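PDB 2Q35: CurF from Lyngbya majuscula, which probably catalyses, through its crotonase-type ECH2 domain, a decarboxylation step in polyketide chain beta-branching. Local coordinates for residues G109-S121 with I171-A185. The protein carries 1 engineered substitution. Numbering follows the deposited sequence.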
loop_
_atom_site.group_PDB
_atom_site.type_symbol
_atom_site.label_atom_id
_atom_site.label_comp_id
_atom_site.label_asym_id
_atom_site.label_seq_id
_atom_site.Cartn_x
_atom_site.Cartn_y
_atom_site.Cartn_z
ATOM N N GLY A 109 -5.567 -2.459 18.979
ATOM C CA GLY A 109 -4.469 -3.264 18.480
ATOM C C GLY A 109 -3.742 -2.638 17.312
ATOM O O GLY A 109 -2.514 -2.745 17.206
ATOM N N LEU A 110 -4.479 -2.013 16.399
ATOM C CA LEU A 110 -3.867 -1.485 15.186
ATOM C C LEU A 110 -3.003 -0.242 15.438
ATOM O O LEU A 110 -2.238 0.156 14.546
ATOM C CB LEU A 110 -4.924 -1.194 14.101
ATOM C CG LEU A 110 -5.601 -2.421 13.500
ATOM C CD1 LEU A 110 -6.692 -1.956 12.535
ATOM C CD2 LEU A 110 -4.600 -3.275 12.763
ATOM N N TYR A 111 -3.109 0.320 16.643
ATOM C CA TYR A 111 -2.259 1.481 17.029
ATOM C C TYR A 111 -0.848 0.948 17.301
ATOM O O TYR A 111 0.124 1.707 17.291
ATOM C CB TYR A 111 -2.760 2.194 18.292
ATOM C CG TYR A 111 -4.063 2.966 18.157
ATOM C CD1 TYR A 111 -4.390 3.659 16.985
ATOM C CD2 TYR A 111 -4.957 3.012 19.234
ATOM C CE1 TYR A 111 -5.625 4.377 16.887
ATOM C CE2 TYR A 111 -6.156 3.715 19.158
ATOM C CZ TYR A 111 -6.484 4.395 17.989
ATOM O OH TYR A 111 -7.690 5.075 17.925
ATOM N N ALA A 112 -0.728 -0.376 17.517
ATOM C CA ALA A 112 0.578 -0.967 17.844
ATOM C C ALA A 112 1.502 -1.011 16.623
ATOM O O ALA A 112 1.095 -0.797 15.480
ATOM C CB ALA A 112 0.413 -2.393 18.437
ATOM N N ASP A 113 2.773 -1.286 16.873
ATOM C CA ASP A 113 3.742 -1.289 15.792
ATOM C C ASP A 113 3.684 -2.555 14.962
ATOM O O ASP A 113 3.934 -2.530 13.749
ATOM C CB ASP A 113 5.131 -1.075 16.362
ATOM C CG ASP A 113 5.193 0.189 17.196
ATOM O OD1 ASP A 113 5.162 1.311 16.620
ATOM O OD2 ASP A 113 5.179 0.071 18.432
ATOM N N PHE A 114 3.336 -3.650 15.625
ATOM C CA PHE A 114 3.147 -4.954 14.978
ATOM C C PHE A 114 1.841 -5.549 15.482
ATOM O O PHE A 114 1.413 -5.252 16.602
ATOM C CB PHE A 114 4.281 -5.874 15.387
ATOM C CG PHE A 114 5.626 -5.415 14.894
ATOM C CD1 PHE A 114 6.425 -4.596 15.692
ATOM C CD2 PHE A 114 6.084 -5.788 13.639
ATOM C CE1 PHE A 114 7.662 -4.161 15.230
ATOM C CE2 PHE A 114 7.327 -5.380 13.184
ATOM C CZ PHE A 114 8.096 -4.545 13.968
ATOM N N VAL A 115 1.196 -6.387 14.658
ATOM C CA VAL A 115 -0.125 -6.902 15.018
ATOM C C VAL A 115 -0.154 -8.363 14.570
ATOM O O VAL A 115 0.343 -8.696 13.486
ATOM C CB VAL A 115 -1.259 -6.128 14.324
ATOM C CG1 VAL A 115 -2.623 -6.597 14.794
ATOM C CG2 VAL A 115 -1.108 -4.593 14.585
ATOM N N VAL A 116 -0.708 -9.218 15.430
ATOM C CA VAL A 116 -0.908 -10.654 15.086
ATOM C C VAL A 116 -2.387 -10.968 15.319
ATOM O O VAL A 116 -2.961 -10.617 16.369
ATOM C CB VAL A 116 -0.054 -11.598 15.956
ATOM C CG1 VAL A 116 -0.171 -13.052 15.421
ATOM C CG2 VAL A 116 1.412 -11.168 15.970
ATOM N N PHE A 117 -3.015 -11.655 14.345
ATOM C CA PHE A 117 -4.453 -11.929 14.391
ATOM C C PHE A 117 -4.624 -13.437 14.573
ATOM O O PHE A 117 -3.722 -14.188 14.178
ATOM C CB PHE A 117 -5.124 -11.613 13.047
ATOM C CG PHE A 117 -5.280 -10.141 12.753
ATOM C CD1 PHE A 117 -6.537 -9.560 12.782
ATOM C CD2 PHE A 117 -4.188 -9.392 12.368
ATOM C CE1 PHE A 117 -6.699 -8.169 12.487
ATOM C CE2 PHE A 117 -4.331 -8.028 12.081
ATOM C CZ PHE A 117 -5.594 -7.433 12.140
ATOM N N SER A 118 -5.749 -13.823 15.176
ATOM C CA SER A 118 -6.164 -15.248 15.316
ATOM C C SER A 118 -7.026 -15.650 14.123
ATOM O O SER A 118 -7.979 -14.956 13.753
ATOM C CB SER A 118 -6.964 -15.406 16.615
ATOM O OG SER A 118 -7.811 -16.564 16.583
ATOM N N GLN A 119 -6.763 -16.841 13.578
ATOM C CA GLN A 119 -7.527 -17.361 12.463
ATOM C C GLN A 119 -9.003 -17.520 12.780
ATOM O O GLN A 119 -9.844 -17.286 11.923
ATOM C CB GLN A 119 -6.993 -18.737 12.059
ATOM C CG GLN A 119 -5.663 -18.742 11.358
ATOM C CD GLN A 119 -5.072 -20.168 11.213
ATOM O OE1 GLN A 119 -3.979 -20.349 10.658
ATOM N NE2 GLN A 119 -5.783 -21.168 11.727
ATOM N N GLU A 120 -9.301 -17.918 14.013
ATOM C CA GLU A 120 -10.657 -18.319 14.411
ATOM C C GLU A 120 -11.508 -17.169 14.940
ATOM O O GLU A 120 -12.737 -17.276 15.007
ATOM C CB GLU A 120 -10.591 -19.415 15.486
ATOM C CG GLU A 120 -9.961 -20.739 15.039
ATOM C CD GLU A 120 -8.434 -20.746 15.108
ATOM O OE1 GLU A 120 -7.833 -19.724 15.524
ATOM O OE2 GLU A 120 -7.838 -21.789 14.733
ATOM N N SER A 121 -10.853 -16.078 15.321
ATOM C CA SER A 121 -11.545 -14.970 15.983
ATOM C C SER A 121 -12.118 -14.011 14.969
ATOM O O SER A 121 -11.785 -14.074 13.780
ATOM C CB SER A 121 -10.587 -14.272 16.937
ATOM O OG SER A 121 -10.124 -15.207 17.902
ATOM N N ILE A 171 -4.586 -9.624 3.901
ATOM C CA ILE A 171 -4.226 -8.673 4.969
ATOM C C ILE A 171 -2.697 -8.714 5.196
ATOM O O ILE A 171 -2.085 -9.782 5.181
ATOM C CB ILE A 171 -5.044 -8.964 6.251
ATOM C CG1 ILE A 171 -4.962 -7.798 7.246
ATOM C CG2 ILE A 171 -4.623 -10.284 6.895
ATOM C CD1 ILE A 171 -5.846 -8.004 8.484
ATOM N N PRO A 172 -2.056 -7.550 5.340
ATOM C CA PRO A 172 -0.604 -7.561 5.522
ATOM C C PRO A 172 -0.152 -7.733 6.968
ATOM O O PRO A 172 0.712 -6.979 7.424
ATOM C CB PRO A 172 -0.179 -6.190 5.001
ATOM C CG PRO A 172 -1.388 -5.313 5.155
ATOM C CD PRO A 172 -2.611 -6.183 5.275
ATOM N N PHE A 173 -0.755 -8.663 7.697
ATOM C CA PHE A 173 -0.286 -9.016 9.041
ATOM C C PHE A 173 -0.346 -10.521 9.164
ATOM O O PHE A 173 -1.110 -11.150 8.435
ATOM C CB PHE A 173 -1.188 -8.424 10.121
ATOM C CG PHE A 173 -1.015 -6.943 10.320
ATOM C CD1 PHE A 173 0.129 -6.452 10.923
ATOM C CD2 PHE A 173 -2.001 -6.062 9.926
ATOM C CE1 PHE A 173 0.301 -5.092 11.137
ATOM C CE2 PHE A 173 -1.847 -4.691 10.138
ATOM C CZ PHE A 173 -0.696 -4.214 10.752
ATOM N N PRO A 174 0.440 -11.111 10.088
ATOM C CA PRO A 174 0.318 -12.572 10.255
ATOM C C PRO A 174 -1.005 -12.951 10.898
ATOM O O PRO A 174 -1.510 -12.250 11.787
ATOM C CB PRO A 174 1.473 -12.957 11.180
ATOM C CG PRO A 174 2.104 -11.689 11.633
ATOM C CD PRO A 174 1.461 -10.510 10.972
ATOM N N VAL A 175 -1.561 -14.065 10.423
ATOM C CA VAL A 175 -2.800 -14.583 10.970
ATOM C C VAL A 175 -2.508 -16.047 11.244
ATOM O O VAL A 175 -2.237 -16.802 10.312
ATOM C CB VAL A 175 -3.976 -14.474 9.976
ATOM C CG1 VAL A 175 -5.278 -14.884 10.669
ATOM C CG2 VAL A 175 -4.112 -13.043 9.420
ATOM N N VAL A 176 -2.573 -16.424 12.516
ATOM C CA VAL A 176 -2.228 -17.796 12.935
ATOM C C VAL A 176 -3.282 -18.369 13.866
ATOM O O VAL A 176 -4.183 -17.664 14.314
ATOM C CB VAL A 176 -0.803 -17.898 13.573
ATOM C CG1 VAL A 176 0.274 -17.343 12.616
ATOM C CG2 VAL A 176 -0.707 -17.149 14.930
ATOM N N SER A 177 -3.222 -19.680 14.121
ATOM C CA SER A 177 -4.236 -20.276 14.966
ATOM C C SER A 177 -4.204 -19.630 16.332
ATOM O O SER A 177 -3.128 -19.247 16.825
ATOM C CB SER A 177 -3.990 -21.772 15.123
ATOM O OG SER A 177 -3.773 -22.377 13.863
ATOM N N ARG A 178 -5.378 -19.527 16.945
ATOM C CA ARG A 178 -5.533 -18.870 18.239
ATOM C C ARG A 178 -4.484 -19.311 19.261
ATOM O O ARG A 178 -3.888 -18.462 19.919
ATOM C CB ARG A 178 -6.962 -19.081 18.762
ATOM C CG ARG A 178 -7.089 -19.101 20.285
ATOM C CD ARG A 178 -7.831 -17.893 20.865
ATOM N NE ARG A 178 -9.183 -17.662 20.327
ATOM C CZ ARG A 178 -10.055 -18.613 19.979
ATOM N NH1 ARG A 178 -9.750 -19.897 20.104
ATOM N NH2 ARG A 178 -11.246 -18.277 19.504
ATOM N N GLN A 179 -4.249 -20.629 19.395
ATOM C CA GLN A 179 -3.286 -21.147 20.380
ATOM C C GLN A 179 -1.821 -20.789 20.083
ATOM O O GLN A 179 -0.933 -21.026 20.914
ATOM C CB GLN A 179 -3.408 -22.677 20.511
ATOM C CG GLN A 179 -2.796 -23.456 19.334
ATOM C CD GLN A 179 -3.396 -24.847 19.125
ATOM O OE1 GLN A 179 -3.604 -25.610 20.079
ATOM N NE2 GLN A 179 -3.681 -25.184 17.859
ATOM N N ASP A 180 -1.564 -20.203 18.903
ATOM C CA ASP A 180 -0.218 -19.825 18.487
ATOM C C ASP A 180 0.020 -18.324 18.454
ATOM O O ASP A 180 1.171 -17.890 18.256
ATOM C CB ASP A 180 0.062 -20.336 17.080
ATOM C CG ASP A 180 0.094 -21.873 17.000
ATOM O OD1 ASP A 180 0.382 -22.517 18.022
ATOM O OD2 ASP A 180 -0.190 -22.417 15.916
ATOM N N VAL A 181 -1.055 -17.546 18.580
ATOM C CA VAL A 181 -0.930 -16.073 18.474
ATOM C C VAL A 181 0.072 -15.448 19.448
ATOM O O VAL A 181 0.982 -14.714 19.031
ATOM C CB VAL A 181 -2.308 -15.403 18.578
ATOM C CG1 VAL A 181 -2.149 -13.841 18.729
ATOM C CG2 VAL A 181 -3.182 -15.743 17.369
ATOM N N LEU A 182 -0.093 -15.710 20.745
ATOM C CA LEU A 182 0.820 -15.134 21.732
ATOM C C LEU A 182 2.266 -15.618 21.530
ATOM O O LEU A 182 3.204 -14.814 21.535
ATOM C CB LEU A 182 0.306 -15.415 23.136
ATOM C CG LEU A 182 1.146 -14.831 24.251
ATOM C CD1 LEU A 182 1.234 -13.291 24.111
ATOM C CD2 LEU A 182 0.560 -15.199 25.584
ATOM N N ASN A 183 2.455 -16.935 21.310
ATOM C CA ASN A 183 3.793 -17.463 21.019
ATOM C C ASN A 183 4.466 -16.763 19.831
ATOM O O ASN A 183 5.657 -16.476 19.883
ATOM C CB ASN A 183 3.745 -18.984 20.739
ATOM C CG ASN A 183 3.336 -19.822 21.959
ATOM O OD1 ASN A 183 2.806 -20.964 21.816
ATOM N ND2 ASN A 183 3.585 -19.299 23.144
ATOM N N TYR A 184 3.706 -16.510 18.767
ATOM C CA TYR A 184 4.243 -15.875 17.572
ATOM C C TYR A 184 4.732 -14.474 17.966
ATOM O O TYR A 184 5.843 -14.091 17.605
ATOM C CB TYR A 184 3.187 -15.796 16.468
ATOM C CG TYR A 184 3.712 -15.168 15.187
ATOM C CD1 TYR A 184 3.887 -13.791 15.099
ATOM C CD2 TYR A 184 4.061 -15.947 14.073
ATOM C CE1 TYR A 184 4.375 -13.198 13.953
ATOM C CE2 TYR A 184 4.549 -15.350 12.898
ATOM C CZ TYR A 184 4.695 -13.953 12.864
ATOM O OH TYR A 184 5.167 -13.274 11.757
ATOM N N ALA A 185 3.894 -13.753 18.716
ATOM C CA ALA A 185 4.228 -12.382 19.163
ATOM C C ALA A 185 5.484 -12.392 20.041
ATOM O O ALA A 185 6.371 -11.535 19.896
ATOM C CB ALA A 185 3.065 -11.742 19.911
HETATM O O HOH W 1 -0.861 -19.295 9.499
HETATM O O HOH W 2 -11.822 -15.827 19.939
#
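F117 and V175 pair as parallel strand neighbours: F117 N donates to P174 O at 3.0 Å, almost straight (167°) and in the carbonyl plane, while V176 N returns a bond to F117 O. Q119, just beyond strand 114-118, continues the pairing: its N reaches V176 O at 2.8 Å, from above the carbonyl plane and not on a lone pair.

The face of F117 and V175 is closely packed. V115 CB sits over one face of the F173 ring, 3.9 Å from its centroid, and I171 CD1 covers a face of the F117 ring in a second CH-pi contact. The two phenyl rings meet obliquely, their planes 39° apart, and L110 CD2 touches F173 CE2. F173 points its CG away from its own carbonyl carbon (chi1 -74°), which turns one ring face to V115 CB; an alanine here would probably open a gap beside V115 and L110 and leave the F117 ring less firmly held. On the other face V116 divides its methyls: CG1 meets V181 CG1 at 3.9 Å, and CG2 meets Y184 CD1 at 3.7 Å.

Toward S121 the contact loosens and turns polar. E120, bent at chi2, brings OE1 to within 2.8 Å of R178 N, yet its carboxylate does not contact the guanidinium. Water bridges S121 OG to R178 NH2, and S118 OG closes an ST turn with E120 N.

Strand 114-118 lies between strands 93-97 and 175-176, the latter an outermost strand of the sheet within this chain. The segment 178-185 runs nearly antiparallel to strand 114-118, their axes 7.6 Å apart at closest, an arrangement belonging to the beta-alpha core of the crotonase fold.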